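Local coordinates for truncated hemoglobin from geobacillus stearothermophilus (Geobacillus stearothermophilus, PDB 2BKM), which binds haem and molecular oxygen as a bacterial truncated haemoglobin, with a probable role in oxygen storage or transport, at residues F23-A28 / M96-L101. Numbering follows the deposited sequence.
With ACT (acetate ion), chain E.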
loop_
_atom_site.group_PDB
_atom_site.type_symbol
_atom_site.label_atom_id
_atom_site.label_comp_id
_atom_site.label_asym_id
_atom_site.label_seq_id
_atom_site.Cartn_x
_atom_site.Cartn_y
_atom_site.Cartn_z
ATOM N N PHE A 23 4.011 1.773 7.711
ATOM C CA PHE A 23 2.825 2.267 7.060
ATOM C C PHE A 23 1.588 2.187 7.984
ATOM O O PHE A 23 0.848 3.150 8.117
ATOM C CB PHE A 23 2.609 1.509 5.752
ATOM C CG PHE A 23 1.371 1.951 5.011
ATOM C CD1 PHE A 23 0.314 1.063 4.867
ATOM C CD2 PHE A 23 1.245 3.239 4.496
ATOM C CE1 PHE A 23 -0.829 1.446 4.190
ATOM C CE2 PHE A 23 0.095 3.636 3.822
ATOM C CZ PHE A 23 -0.941 2.745 3.666
ATOM N N TYR A 24 1.405 1.025 8.614
ATOM C CA TYR A 24 0.184 0.885 9.419
ATOM C C TYR A 24 0.235 1.686 10.688
ATOM O O TYR A 24 -0.826 2.094 11.199
ATOM C CB TYR A 24 -0.252 -0.562 9.621
ATOM C CG TYR A 24 -0.807 -1.039 8.323
ATOM C CD1 TYR A 24 -0.109 -1.929 7.528
ATOM C CD2 TYR A 24 -2.005 -0.520 7.855
ATOM C CE1 TYR A 24 -0.608 -2.310 6.294
ATOM C CE2 TYR A 24 -2.509 -0.878 6.639
ATOM C CZ TYR A 24 -1.798 -1.780 5.851
ATOM O OH TYR A 24 -2.279 -2.148 4.616
ATOM N N ARG A 25 1.441 1.972 11.189
ATOM C CA ARG A 25 1.491 2.924 12.299
ATOM C C ARG A 25 0.985 4.306 11.861
ATOM O O ARG A 25 0.320 5.011 12.628
ATOM C CB ARG A 25 2.906 3.066 12.851
ATOM C CG ARG A 25 3.378 1.858 13.610
ATOM C CD ARG A 25 4.650 2.239 14.386
ATOM N NE ARG A 25 5.780 2.529 13.499
ATOM C CZ ARG A 25 6.641 1.600 13.099
ATOM N NH1 ARG A 25 7.655 1.918 12.299
ATOM N NH2 ARG A 25 6.480 0.342 13.507
ATOM N N ARG A 26 1.308 4.709 10.626
ATOM C CA ARG A 26 0.847 5.989 10.122
ATOM C C ARG A 26 -0.646 5.967 9.846
ATOM O O ARG A 26 -1.337 6.925 10.111
ATOM C CB ARG A 26 1.606 6.372 8.849
ATOM C CG ARG A 26 3.121 6.604 8.968
ATOM C CD ARG A 26 3.593 7.419 10.151
ATOM N NE ARG A 26 4.989 7.755 9.867
ATOM C CZ ARG A 26 5.459 8.989 9.694
ATOM N NH1 ARG A 26 4.680 10.062 9.832
ATOM N NH2 ARG A 26 6.736 9.138 9.403
ATOM N N VAL A 27 -1.139 4.864 9.278
ATOM C CA VAL A 27 -2.543 4.748 8.989
ATOM C C VAL A 27 -3.338 4.848 10.258
ATOM O O VAL A 27 -4.350 5.536 10.285
ATOM C CB VAL A 27 -2.838 3.409 8.264
ATOM C CG1 VAL A 27 -4.338 3.160 8.185
ATOM C CG2 VAL A 27 -2.220 3.421 6.843
ATOM N N ALA A 28 -2.867 4.181 11.305
ATOM C CA ALA A 28 -3.620 4.176 12.563
ATOM C C ALA A 28 -3.779 5.593 13.088
ATOM O O ALA A 28 -4.775 5.880 13.764
ATOM C CB ALA A 28 -2.932 3.290 13.589
ATOM N N MET A 96 7.873 5.149 3.772
ATOM C CA MET A 96 9.074 4.932 2.973
ATOM C C MET A 96 10.190 5.783 3.514
ATOM O O MET A 96 11.301 5.282 3.680
ATOM C CB MET A 96 8.832 5.228 1.496
ATOM C CG MET A 96 7.927 4.220 0.853
ATOM S SD MET A 96 7.420 4.736 -0.784
ATOM C CE MET A 96 6.779 3.201 -1.427
ATOM N N ASP A 97 9.890 7.045 3.806
ATOM C CA ASP A 97 10.946 7.924 4.354
ATOM C C ASP A 97 11.434 7.360 5.695
ATOM O O ASP A 97 12.670 7.320 5.958
ATOM C CB ASP A 97 10.437 9.319 4.594
ATOM C CG ASP A 97 10.096 10.066 3.344
ATOM O OD1 ASP A 97 10.493 9.668 2.233
ATOM O OD2 ASP A 97 9.391 11.100 3.477
ATOM N N GLU A 98 10.511 6.896 6.521
ATOM C CA GLU A 98 10.855 6.500 7.899
ATOM C C GLU A 98 11.781 5.310 7.862
ATOM O O GLU A 98 12.677 5.225 8.689
ATOM C CB GLU A 98 9.591 6.136 8.642
ATOM C CG GLU A 98 9.817 5.638 10.052
ATOM C CD GLU A 98 8.503 5.445 10.799
ATOM O OE1 GLU A 98 8.529 4.755 11.821
ATOM O OE2 GLU A 98 7.460 5.987 10.359
ATOM N N ILE A 99 11.577 4.383 6.935
ATOM C CA ILE A 99 12.397 3.166 6.917
ATOM C C ILE A 99 13.667 3.408 6.133
ATOM O O ILE A 99 14.479 2.488 5.942
ATOM C CB ILE A 99 11.651 1.941 6.389
ATOM C CG1 ILE A 99 11.302 2.087 4.875
ATOM C CG2 ILE A 99 10.405 1.692 7.257
ATOM C CD1 ILE A 99 10.998 0.721 4.237
ATOM N N GLY A 100 13.829 4.652 5.682
ATOM C CA GLY A 100 14.991 5.046 4.893
ATOM C C GLY A 100 15.044 4.459 3.506
ATOM O O GLY A 100 16.134 4.307 2.950
ATOM N N LEU A 101 13.887 4.197 2.882
ATOM C CA LEU A 101 13.832 3.687 1.515
ATOM C C LEU A 101 13.750 4.843 0.549
ATOM O O LEU A 101 12.688 5.503 0.439
ATOM C CB LEU A 101 12.606 2.810 1.317
ATOM C CG LEU A 101 12.363 2.315 -0.098
ATOM C CD1 LEU A 101 13.493 1.400 -0.636
ATOM C CD2 LEU A 101 11.012 1.636 -0.179
HETATM C C ACT E . -4.494 -1.148 2.979
HETATM O O ACT E . -3.583 -0.527 3.520
HETATM O OXT ACT E . -4.966 -0.627 1.986
HETATM C CH3 ACT E . -4.972 -2.457 3.482
HETATM O O HOH W 1 5.326 4.677 11.347
#
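A surface salt-bridge network ties helix 12-29 to the C-terminal end of helix 82-98 in this truncated globin, with Glu98 reaching between Arg25 and Arg26. The glutamate puts CG anti to its backbone N (chi1 177°) and stays extended beyond it, which carries the carboxylate across to the facing helix. Arg25 NH1 donates to Glu98 OE1 at 3.0 Å; this oxygen lies near the Arg25 guanidinium plane, but NH1 meets it from above the carboxylate plane. Arg26 NE meets Glu98 OE2 at 3.1 Å, close to the C-O axis, and a weak bond from Arg26 NH2 to the same Glu98 OE2 spans 3.4 Å. A water accepts from Arg25 NE and donates to Glu98 OE2 over 2.7 Å, so Arg25 reaches both carboxylate oxygens, OE1 directly and OE2 through the water. Arg25 NH2 also pairs with Glu21 on its own helix. On another side of helix 12-29, Tyr24 belongs to the oxygen pocket. With an alanine at Arg26, Glu98 OE2 is likely to lose its direct cationic partner and keep the water, leaving the carboxylate less firmly fixed in rotation. Two guanidinium groups sharing one carboxylate should favour its ionised form and join the helices by charge at the protein surface.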